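Long-range contacts in major capsid protein P2 (Pseudoalteromonas phage pm2, PDB 2VVF), which forms the outer capsid of a lipid-containing marine bacteriophage as the homotrimeric, double jelly-roll major coat protein: residues T58-N63 / R147-K152; H176-G181 / E255-Y260; A180-V185 / N217-D222. All coordinates share one frame; numbering follows the deposited sequence.

Contact 1: residues T58-N63 / R147-K152; sequences TYKTLN and RRNFFK
The phenol ring of Tyr-59 and the guanidinium of Arg-147 lie nearly flat against each other, their planes 20° apart, at the seam between the two jelly rolls of this double jelly-roll protein. Over one face of the Tyr-59 ring sits Arg-147 CD, 3.6 Å from the ring centroid and displaced toward the rim, a CH-pi contact; one face of the guanidinium in turn has Tyr-59 CD1 above it. At the edge of the guanidinium, near its plane, stands the carbonyl oxygen of Thr-58, which takes a hydrogen bond from Arg-147 NH1 at 3.0 Å. Arginine suits this place because its extended chain, with CG anti to the backbone N (chi1 -169°), offers both a greasy methylene for the ring and a donor for the carbonyl.

The backbones meet once: Thr-58 N donates to Arg-147 O at 2.9 Å. Strand 54-59 is an edge strand, within this chain, of its four-stranded sheet in the N-terminal jelly roll, and strand 143-154 belongs to the C-terminal one, so these two bonds tie one roll to the other. The branched Thr-58 adds its methyl, CG2, which lies 3.9 Å from Asn-149 N. Helix 63-71 packs against the tyrosine through Asp-64 and Leu-65; Tyr-59 OH is hydrogen-bonded to Glu-68, which, with Asp-64, also forms long, weak ion pairs with Arg-147, so the cation probably feels two acids. Arg-148 starts out away from segment 58-63, yet its NE is hydrogen-bonded to Leu-56 O on strand 54-59, and NH2 forms a salt bridge with the terminal carboxylate of Phe-269.

At the corner by Lys-60, a looser apolar touch extends the seam at its solvent-exposed end: Lys-60 CD meets the edge of the Phe-151 ring, 3.8 Å from Phe-151 CZ.

Contact 2: residues H176-G181 / E255-Y260; sequences HIKAAG and EIIVEY
His-176 and Glu-259 both hold CG anti to the carbonyl carbon, beside the backbone N (chi1 -48° for the histidine), and from Glu-259 CG the chain runs out extended to the imidazole. There His-176 NE2 donates to Glu-259 OE2 over 2.7 Å, an almost straight bond at 175°. The carboxylate oxygen lies in the ring plane and is approached on its anti side. Because the other ring nitrogen, ND1, is hydrogen-bonded to Thr-220, the imidazole is gripped at two points and its rotation is fixed, while the nearby carboxylate may favour a positively charged ring, although a neutral ring protonated on NE2 would make the same bond.

These side chains decorate an antiparallel ladder in the C-terminal jelly roll, formed by strands 171-178 and 252-263. His-176 with Ile-257 and Lys-178 with Glu-255 are hydrogen-bonded pairs; the former exchanges two bonds, His-176 N to Ile-257 O (2.7 Å) and Ile-257 N to His-176 O (2.8 Å). Ile-177 and Ile-256 form the non-hydrogen-bonded pair between them.

Lys-178 and Glu-255 project together on the face of His-176 and Ile-257, side by side and pointing the same way; Lys-178 NZ makes a salt bridge to Glu-255 OE1 (3.2 Å) and another to Asp-64 of the N-terminal jelly roll. The lysine is thus shared between two acids. Pairing the charges lets a lysine and a glutamate sit beside the buried Ile-257, whose CB packs on His-176 CB at 3.9 Å.

On the opposite face, beta-branched isoleucines suit both the extended backbone and the apolar interior of the sandwich. They too run side by side: the terminal methyl CD1 of Ile-256 nestles among the carbons of Ile-177, only 3.3 Å from Ile-177 CG1.

Contact 3: residues A180-V185 / N217-D222; sequences AGVDAV and NTYTID
Val-185 is the bump and the Tyr-219 ring the surface it rides on: the methyl CG2 of Val-185 stands over the ring centre in a CH-pi contact, 3.5 Å from the centroid and 9° off the ring normal. Tyr-219 holds CG anti to the backbone N (chi1 -168°), the start of the chain that carries the ring across to strand 182-189. The branch point of the valine follows toward the rim, Val-185 CB lying 3.4 Å from Tyr-219 CE2, and the two side chains slide past each other in opposite directions. The other methyl of the fork, Val-185 CG1, leans on the tip of Ile-221, 3.8 Å from its CD1. One valine thus fills the notch between Tyr-219 and Ile-221, alternate residues on the same side of the facing strand.

Val-182 reaches the same ring obliquely, its side chain crossing that of Tyr-219 at about a right angle, with Val-182 CG1 4.0 Å from Tyr-219 CD1. A classic beta bulge, in which Asp-183 and Ala-184 both face Asp-247, lets valines three apart both turn inward. This is packing between the two sheets of the C-terminal jelly-roll sandwich: strands 182-185 and 218-222 run nearly parallel, 14° apart, their axes 8.3 Å apart. Leu-244, Ile-246 and Ile-177 continue the apolar filling.

At the exposed end, Ala-180 CB rests 3.6 Å from Asn-217 OD1, where the two segments come close outside the strands.

No hydrogen bond joins the segments, so cohesion rests on fit and burial of carbon, and the tyrosine can join in because its hydroxyl is satisfied beyond the contact by Leu-198 O.

In the fold
The three contacts step outward from the seam between the rolls into the C-terminal one. Contacts 1 and 2 lie about 9 Å apart between centres and join through neighbouring strands 143-154 and 252-263, with Arg-148 N bonded to Val-258 O at 3.0 Å. Contacts 2 and 3, about 8 Å apart between centres, share Ala-180 and Gly-181, where the chain leaves one sheet for the other; Tyr-219 N bonds to Ile-177 O at 2.9 Å. Contacts 1 and 3 do not touch, their centres being about 16 Å apart. None includes the calcium-site residues Ala-105, Pro-141 and Trp-143, although Trp-143 begins the strand used by contact 1.

Contact 1: residues T58-N63 / R147-K152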
loop_
_atom_site.group_PDB
_atom_site.type_symbol
_atom_site.label_atom_id
_atom_site.label_comp_id
_atom_site.label_asym_id
_atom_site.label_seq_id
_atom_site.Cartn_x
_atom_site.Cartn_y
_atom_site.Cartn_z
ATOM N N THR A 58 -14.375 14.827 -19.311
ATOM C CA THR A 58 -13.866 15.093 -20.650
ATOM C C THR A 58 -12.344 15.000 -20.725
ATOM O O THR A 58 -11.634 15.452 -19.827
ATOM C CB THR A 58 -14.375 16.446 -21.188
ATOM O OG1 THR A 58 -13.602 16.830 -22.330
ATOM C CG2 THR A 58 -14.256 17.525 -20.125
ATOM N N TYR A 59 -11.851 14.416 -21.813
ATOM C CA TYR A 59 -10.417 14.292 -22.046
ATOM C C TYR A 59 -10.108 14.792 -23.452
ATOM O O TYR A 59 -10.687 14.309 -24.423
ATOM C CB TYR A 59 -9.977 12.830 -21.932
ATOM C CG TYR A 59 -10.137 12.228 -20.554
ATOM C CD1 TYR A 59 -9.067 12.178 -19.669
ATOM C CD2 TYR A 59 -11.346 11.673 -20.153
ATOM C CE1 TYR A 59 -9.204 11.613 -18.416
ATOM C CE2 TYR A 59 -11.492 11.107 -18.901
ATOM C CZ TYR A 59 -10.418 11.080 -18.037
ATOM O OH TYR A 59 -10.564 10.517 -16.791
ATOM N N LYS A 60 -9.199 15.756 -23.563
ATOM C CA LYS A 60 -8.808 16.285 -24.870
ATOM C C LYS A 60 -8.373 15.132 -25.767
ATOM O O LYS A 60 -8.746 15.064 -26.935
ATOM C CB LYS A 60 -7.669 17.293 -24.723
ATOM C CG LYS A 60 -7.713 18.432 -25.725
ATOM C CD LYS A 60 -6.696 19.505 -25.375
ATOM C CE LYS A 60 -6.057 20.087 -26.623
ATOM N NZ LYS A 60 -4.578 20.182 -26.493
ATOM N N THR A 61 -7.591 14.220 -25.197
ATOM C CA THR A 61 -7.129 13.028 -25.901
ATOM C C THR A 61 -7.022 11.873 -24.910
ATOM O O THR A 61 -6.998 12.087 -23.698
ATOM C CB THR A 61 -5.798 13.258 -26.640
ATOM O OG1 THR A 61 -4.703 12.936 -25.774
ATOM C CG2 THR A 61 -5.677 14.700 -27.099
ATOM N N LEU A 62 -6.971 10.652 -25.429
ATOM C CA LEU A 62 -6.874 9.470 -24.581
ATOM C C LEU A 62 -5.581 9.462 -23.771
ATOM O O LEU A 62 -5.471 8.758 -22.769
ATOM C CB LEU A 62 -6.986 8.195 -25.419
ATOM C CG LEU A 62 -7.433 6.936 -24.676
ATOM C CD1 LEU A 62 -8.815 7.128 -24.070
ATOM C CD2 LEU A 62 -7.411 5.732 -25.605
ATOM N N ASN A 63 -4.607 10.252 -24.209
ATOM C CA ASN A 63 -3.322 10.336 -23.523
ATOM C C ASN A 63 -3.463 10.974 -22.146
ATOM O O ASN A 63 -2.652 10.730 -21.254
ATOM C CB ASN A 63 -2.311 11.119 -24.360
ATOM C CG ASN A 63 -0.902 11.011 -23.814
ATOM O OD1 ASN A 63 -0.412 9.916 -23.544
ATOM N ND2 ASN A 63 -0.248 12.153 -23.631
ATOM N N ARG A 147 -14.265 15.183 -14.478
ATOM C CA ARG A 147 -13.097 15.866 -15.021
ATOM C C ARG A 147 -13.516 16.944 -16.016
ATOM O O ARG A 147 -14.137 16.651 -17.039
ATOM C CB ARG A 147 -12.170 14.851 -15.691
ATOM C CG ARG A 147 -10.798 15.382 -16.058
ATOM C CD ARG A 147 -10.141 14.485 -17.098
ATOM N NE ARG A 147 -8.696 14.682 -17.172
ATOM C CZ ARG A 147 -8.095 15.456 -18.068
ATOM N NH1 ARG A 147 -8.815 16.111 -18.969
ATOM N NH2 ARG A 147 -6.774 15.578 -18.063
ATOM N N ARG A 148 -13.183 18.194 -15.703
ATOM C CA ARG A 148 -13.542 19.323 -16.557
ATOM C C ARG A 148 -12.321 20.018 -17.153
ATOM O O ARG A 148 -11.265 20.098 -16.524
ATOM C CB ARG A 148 -14.414 20.326 -15.800
ATOM C CG ARG A 148 -15.831 19.840 -15.544
ATOM C CD ARG A 148 -16.353 19.010 -16.709
ATOM N NE ARG A 148 -17.424 18.107 -16.297
ATOM C CZ ARG A 148 -18.672 18.492 -16.050
ATOM N NH1 ARG A 148 -19.014 19.764 -16.187
ATOM N NH2 ARG A 148 -19.578 17.603 -15.670
ATOM N N ASN A 149 -12.483 20.523 -18.372
ATOM C CA ASN A 149 -11.405 21.180 -19.101
ATOM C C ASN A 149 -11.596 22.693 -19.163
ATOM O O ASN A 149 -12.696 23.177 -19.423
ATOM C CB ASN A 149 -11.340 20.620 -20.528
ATOM C CG ASN A 149 -9.922 20.412 -21.010
ATOM O OD1 ASN A 149 -8.961 20.633 -20.271
ATOM N ND2 ASN A 149 -9.781 19.978 -22.257
ATOM N N PHE A 150 -10.510 23.430 -18.949
ATOM C CA PHE A 150 -10.537 24.889 -19.014
ATOM C C PHE A 150 -9.242 25.404 -19.638
ATOM O O PHE A 150 -8.163 24.875 -19.375
ATOM C CB PHE A 150 -10.722 25.501 -17.622
ATOM C CG PHE A 150 -11.939 25.006 -16.895
ATOM C CD1 PHE A 150 -13.187 25.545 -17.159
ATOM C CD2 PHE A 150 -11.833 24.015 -15.933
ATOM C CE1 PHE A 150 -14.309 25.093 -16.492
ATOM C CE2 PHE A 150 -12.950 23.558 -15.262
ATOM C CZ PHE A 150 -14.191 24.099 -15.542
ATOM N N PHE A 151 -9.353 26.431 -20.476
ATOM C CA PHE A 151 -8.185 27.010 -21.128
ATOM C C PHE A 151 -8.035 28.473 -20.734
ATOM O O PHE A 151 -8.967 29.263 -20.879
ATOM C CB PHE A 151 -8.287 26.870 -22.647
ATOM C CG PHE A 151 -8.131 25.459 -23.135
ATOM C CD1 PHE A 151 -6.896 24.988 -23.549
ATOM C CD2 PHE A 151 -9.216 24.597 -23.164
ATOM C CE1 PHE A 151 -6.747 23.686 -23.992
ATOM C CE2 PHE A 151 -9.075 23.297 -23.608
ATOM C CZ PHE A 151 -7.840 22.840 -24.021
ATOM N N LYS A 152 -6.869 28.823 -20.208
ATOM C CA LYS A 152 -6.628 30.188 -19.771
ATOM C C LYS A 152 -5.231 30.661 -20.146
ATOM O O LYS A 152 -4.306 29.860 -20.273
ATOM C CB LYS A 152 -6.853 30.314 -18.264
ATOM C CG LYS A 152 -8.242 30.802 -17.893
ATOM C CD LYS A 152 -8.940 29.832 -16.962
ATOM C CE LYS A 152 -10.448 29.912 -17.123
ATOM N NZ LYS A 152 -11.131 30.181 -15.829
#

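Contact 2: residues H176-G181 / E255-Y260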
loop_
_atom_site.group_PDB
_atom_site.type_symbol
_atom_site.label_atom_id
_atom_site.label_comp_id
_atom_site.label_asym_id
_atom_site.label_seq_id
_atom_site.Cartn_x
_atom_site.Cartn_y
_atom_site.Cartn_z
ATOM N N HIS A 176 -5.021 20.589 -12.117
ATOM C CA HIS A 176 -3.791 20.375 -12.868
ATOM C C HIS A 176 -3.550 21.484 -13.881
ATOM O O HIS A 176 -4.314 21.644 -14.829
ATOM C CB HIS A 176 -3.819 19.018 -13.575
ATOM C CG HIS A 176 -4.248 17.887 -12.694
ATOM N ND1 HIS A 176 -3.363 17.177 -11.913
ATOM C CD2 HIS A 176 -5.468 17.347 -12.467
ATOM C CE1 HIS A 176 -4.019 16.246 -11.243
ATOM N NE2 HIS A 176 -5.297 16.328 -11.562
ATOM N N ILE A 177 -2.483 22.246 -13.670
ATOM C CA ILE A 177 -2.124 23.330 -14.575
ATOM C C ILE A 177 -1.134 22.818 -15.614
ATOM O O ILE A 177 0.020 22.526 -15.300
ATOM C CB ILE A 177 -1.558 24.539 -13.810
ATOM C CG1 ILE A 177 -2.602 25.087 -12.834
ATOM C CG2 ILE A 177 -1.097 25.619 -14.782
ATOM C CD1 ILE A 177 -2.016 25.572 -11.527
ATOM N N LYS A 178 -1.599 22.687 -16.851
ATOM C CA LYS A 178 -0.758 22.192 -17.932
ATOM C C LYS A 178 -0.070 23.332 -18.672
ATOM O O LYS A 178 -0.640 23.927 -19.588
ATOM C CB LYS A 178 -1.578 21.344 -18.902
ATOM C CG LYS A 178 -2.197 20.108 -18.270
ATOM C CD LYS A 178 -2.128 18.919 -19.213
ATOM C CE LYS A 178 -3.350 18.855 -20.114
ATOM N NZ LYS A 178 -3.221 17.794 -21.150
ATOM N N ALA A 179 1.157 23.628 -18.260
ATOM C CA ALA A 179 1.956 24.688 -18.865
ATOM C C ALA A 179 3.427 24.344 -18.669
ATOM O O ALA A 179 3.783 23.660 -17.710
ATOM C CB ALA A 179 1.630 26.030 -18.227
ATOM N N ALA A 180 4.278 24.810 -19.577
ATOM C CA ALA A 180 5.702 24.500 -19.507
ATOM C C ALA A 180 6.562 25.484 -18.712
ATOM O O ALA A 180 7.709 25.177 -18.385
ATOM C CB ALA A 180 6.270 24.306 -20.904
ATOM N N GLY A 181 6.024 26.662 -18.408
ATOM C CA GLY A 181 6.799 27.674 -17.695
ATOM C C GLY A 181 6.252 28.119 -16.340
ATOM O O GLY A 181 6.435 29.271 -15.944
ATOM N N GLU A 255 -3.786 24.711 -20.051
ATOM C CA GLU A 255 -4.993 23.904 -19.986
ATOM C C GLU A 255 -5.177 23.525 -18.524
ATOM O O GLU A 255 -4.377 22.774 -17.965
ATOM C CB GLU A 255 -4.874 22.644 -20.845
ATOM C CG GLU A 255 -6.135 21.792 -20.819
ATOM C CD GLU A 255 -5.972 20.453 -21.510
ATOM O OE1 GLU A 255 -4.985 20.272 -22.256
ATOM O OE2 GLU A 255 -6.851 19.585 -21.321
ATOM N N ILE A 256 -6.195 24.099 -17.892
ATOM C CA ILE A 256 -6.466 23.831 -16.486
ATOM C C ILE A 256 -7.447 22.673 -16.323
ATOM O O ILE A 256 -8.606 22.767 -16.732
ATOM C CB ILE A 256 -6.966 25.092 -15.749
ATOM C CG1 ILE A 256 -5.956 26.238 -15.880
ATOM C CG2 ILE A 256 -7.225 24.783 -14.281
ATOM C CD1 ILE A 256 -4.575 25.905 -15.368
ATOM N N ILE A 257 -6.978 21.585 -15.718
ATOM C CA ILE A 257 -7.819 20.418 -15.478
ATOM C C ILE A 257 -8.336 20.454 -14.047
ATOM O O ILE A 257 -7.555 20.523 -13.100
ATOM C CB ILE A 257 -7.054 19.105 -15.743
ATOM C CG1 ILE A 257 -6.385 19.146 -17.117
ATOM C CG2 ILE A 257 -7.994 17.908 -15.640
ATOM C CD1 ILE A 257 -7.345 19.412 -18.247
ATOM N N VAL A 258 -9.655 20.417 -13.890
ATOM C CA VAL A 258 -10.260 20.432 -12.565
ATOM C C VAL A 258 -11.060 19.158 -12.334
ATOM O O VAL A 258 -12.017 18.876 -13.054
ATOM C CB VAL A 258 -11.131 21.681 -12.351
ATOM C CG1 VAL A 258 -11.678 21.713 -10.928
ATOM C CG2 VAL A 258 -10.343 22.941 -12.660
ATOM N N GLU A 259 -10.653 18.384 -11.333
ATOM C CA GLU A 259 -11.340 17.146 -10.997
ATOM C C GLU A 259 -12.413 17.422 -9.953
ATOM O O GLU A 259 -12.125 17.503 -8.759
ATOM C CB GLU A 259 -10.348 16.111 -10.464
ATOM C CG GLU A 259 -9.385 15.579 -11.510
ATOM C CD GLU A 259 -8.493 14.479 -10.970
ATOM O OE1 GLU A 259 -8.989 13.348 -10.785
ATOM O OE2 GLU A 259 -7.299 14.747 -10.723
ATOM N N TYR A 260 -13.648 17.592 -10.412
ATOM C CA TYR A 260 -14.764 17.855 -9.516
ATOM C C TYR A 260 -15.318 16.541 -8.979
ATOM O O TYR A 260 -15.012 15.468 -9.499
ATOM C CB TYR A 260 -15.870 18.621 -10.246
ATOM C CG TYR A 260 -15.526 20.060 -10.558
ATOM C CD1 TYR A 260 -15.704 21.058 -9.610
ATOM C CD2 TYR A 260 -15.049 20.424 -11.812
ATOM C CE1 TYR A 260 -15.403 22.376 -9.899
ATOM C CE2 TYR A 260 -14.746 21.738 -12.108
ATOM C CZ TYR A 260 -14.922 22.708 -11.149
ATOM O OH TYR A 260 -14.619 24.016 -11.441
#

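Contact 3: residues A180-V185 / N217-D222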
loop_
_atom_site.group_PDB
_atom_site.type_symbol
_atom_site.label_atom_id
_atom_site.label_comp_id
_atom_site.label_asym_id
_atom_site.label_seq_id
_atom_site.Cartn_x
_atom_site.Cartn_y
_atom_site.Cartn_z
ATOM N N ALA A 180 4.278 24.810 -19.577
ATOM C CA ALA A 180 5.702 24.500 -19.507
ATOM C C ALA A 180 6.562 25.484 -18.712
ATOM O O ALA A 180 7.709 25.177 -18.385
ATOM C CB ALA A 180 6.270 24.306 -20.904
ATOM N N GLY A 181 6.024 26.662 -18.408
ATOM C CA GLY A 181 6.799 27.674 -17.695
ATOM C C GLY A 181 6.252 28.119 -16.340
ATOM O O GLY A 181 6.435 29.271 -15.944
ATOM N N VAL A 182 5.612 27.207 -15.614
ATOM C CA VAL A 182 5.079 27.533 -14.295
ATOM C C VAL A 182 6.132 27.299 -13.210
ATOM O O VAL A 182 6.632 26.187 -13.047
ATOM C CB VAL A 182 3.764 26.783 -14.005
ATOM C CG1 VAL A 182 3.286 27.070 -12.587
ATOM C CG2 VAL A 182 2.698 27.177 -15.018
ATOM N N ASP A 183 6.480 28.362 -12.493
ATOM C CA ASP A 183 7.494 28.295 -11.444
ATOM C C ASP A 183 6.893 27.980 -10.077
ATOM O O ASP A 183 7.385 27.111 -9.353
ATOM C CB ASP A 183 8.259 29.618 -11.364
ATOM C CG ASP A 183 9.147 29.852 -12.568
ATOM O OD1 ASP A 183 9.790 28.886 -13.033
ATOM O OD2 ASP A 183 9.206 31.006 -13.045
ATOM N N ALA A 184 5.851 28.718 -9.717
ATOM C CA ALA A 184 5.198 28.537 -8.430
ATOM C C ALA A 184 3.722 28.884 -8.535
ATOM O O ALA A 184 3.309 29.611 -9.439
ATOM C CB ALA A 184 5.872 29.393 -7.369
ATOM N N VAL A 185 2.932 28.354 -7.610
ATOM C CA VAL A 185 1.499 28.600 -7.598
ATOM C C VAL A 185 1.009 28.795 -6.173
ATOM O O VAL A 185 1.589 28.269 -5.226
ATOM C CB VAL A 185 0.722 27.465 -8.303
ATOM C CG1 VAL A 185 -0.783 27.715 -8.225
ATOM C CG2 VAL A 185 1.177 27.324 -9.750
ATOM N N ASN A 217 5.426 19.117 -17.541
ATOM C CA ASN A 217 4.768 20.380 -17.858
ATOM C C ASN A 217 3.411 20.511 -17.175
ATOM O O ASN A 217 2.450 21.004 -17.768
ATOM C CB ASN A 217 4.624 20.542 -19.373
ATOM C CG ASN A 217 5.937 20.341 -20.107
ATOM O OD1 ASN A 217 6.961 20.921 -19.742
ATOM N ND2 ASN A 217 5.917 19.509 -21.139
ATOM N N THR A 218 3.349 20.077 -15.919
ATOM C CA THR A 218 2.121 20.133 -15.138
ATOM C C THR A 218 2.384 20.502 -13.686
ATOM O O THR A 218 3.288 19.959 -13.056
ATOM C CB THR A 218 1.348 18.802 -15.189
ATOM O OG1 THR A 218 1.315 18.308 -16.533
ATOM C CG2 THR A 218 -0.072 19.005 -14.681
ATOM N N TYR A 219 1.555 21.392 -13.148
ATOM C CA TYR A 219 1.634 21.774 -11.745
ATOM C C TYR A 219 0.350 21.270 -11.102
ATOM O O TYR A 219 -0.723 21.838 -11.310
ATOM C CB TYR A 219 1.739 23.289 -11.587
ATOM C CG TYR A 219 2.116 23.730 -10.191
ATOM C CD1 TYR A 219 3.423 24.097 -9.887
ATOM C CD2 TYR A 219 1.168 23.780 -9.177
ATOM C CE1 TYR A 219 3.773 24.500 -8.614
ATOM C CE2 TYR A 219 1.507 24.185 -7.901
ATOM C CZ TYR A 219 2.810 24.544 -7.624
ATOM O OH TYR A 219 3.153 24.947 -6.354
ATOM N N THR A 220 0.459 20.167 -10.369
ATOM C CA THR A 220 -0.698 19.547 -9.743
ATOM C C THR A 220 -0.937 19.999 -8.308
ATOM O O THR A 220 -0.032 19.964 -7.471
ATOM C CB THR A 220 -0.625 18.009 -9.831
ATOM O OG1 THR A 220 -0.748 17.599 -11.199
ATOM C CG2 THR A 220 -1.734 17.372 -9.007
ATOM N N ILE A 221 -2.173 20.402 -8.032
ATOM C CA ILE A 221 -2.578 20.801 -6.692
ATOM C C ILE A 221 -3.526 19.728 -6.174
ATOM O O ILE A 221 -4.741 19.813 -6.360
ATOM C CB ILE A 221 -3.238 22.188 -6.682
ATOM C CG1 ILE A 221 -2.198 23.275 -6.959
ATOM C CG2 ILE A 221 -3.934 22.435 -5.350
ATOM C CD1 ILE A 221 -2.791 24.656 -7.123
ATOM N N ASP A 222 -2.950 18.692 -5.573
ATOM C CA ASP A 222 -3.711 17.563 -5.051
ATOM C C ASP A 222 -4.312 17.875 -3.684
ATOM O O ASP A 222 -3.586 18.111 -2.718
ATOM C CB ASP A 222 -2.802 16.336 -4.951
ATOM C CG ASP A 222 -3.557 15.037 -5.110
ATOM O OD1 ASP A 222 -4.723 14.965 -4.667
ATOM O OD2 ASP A 222 -2.976 14.081 -5.664
#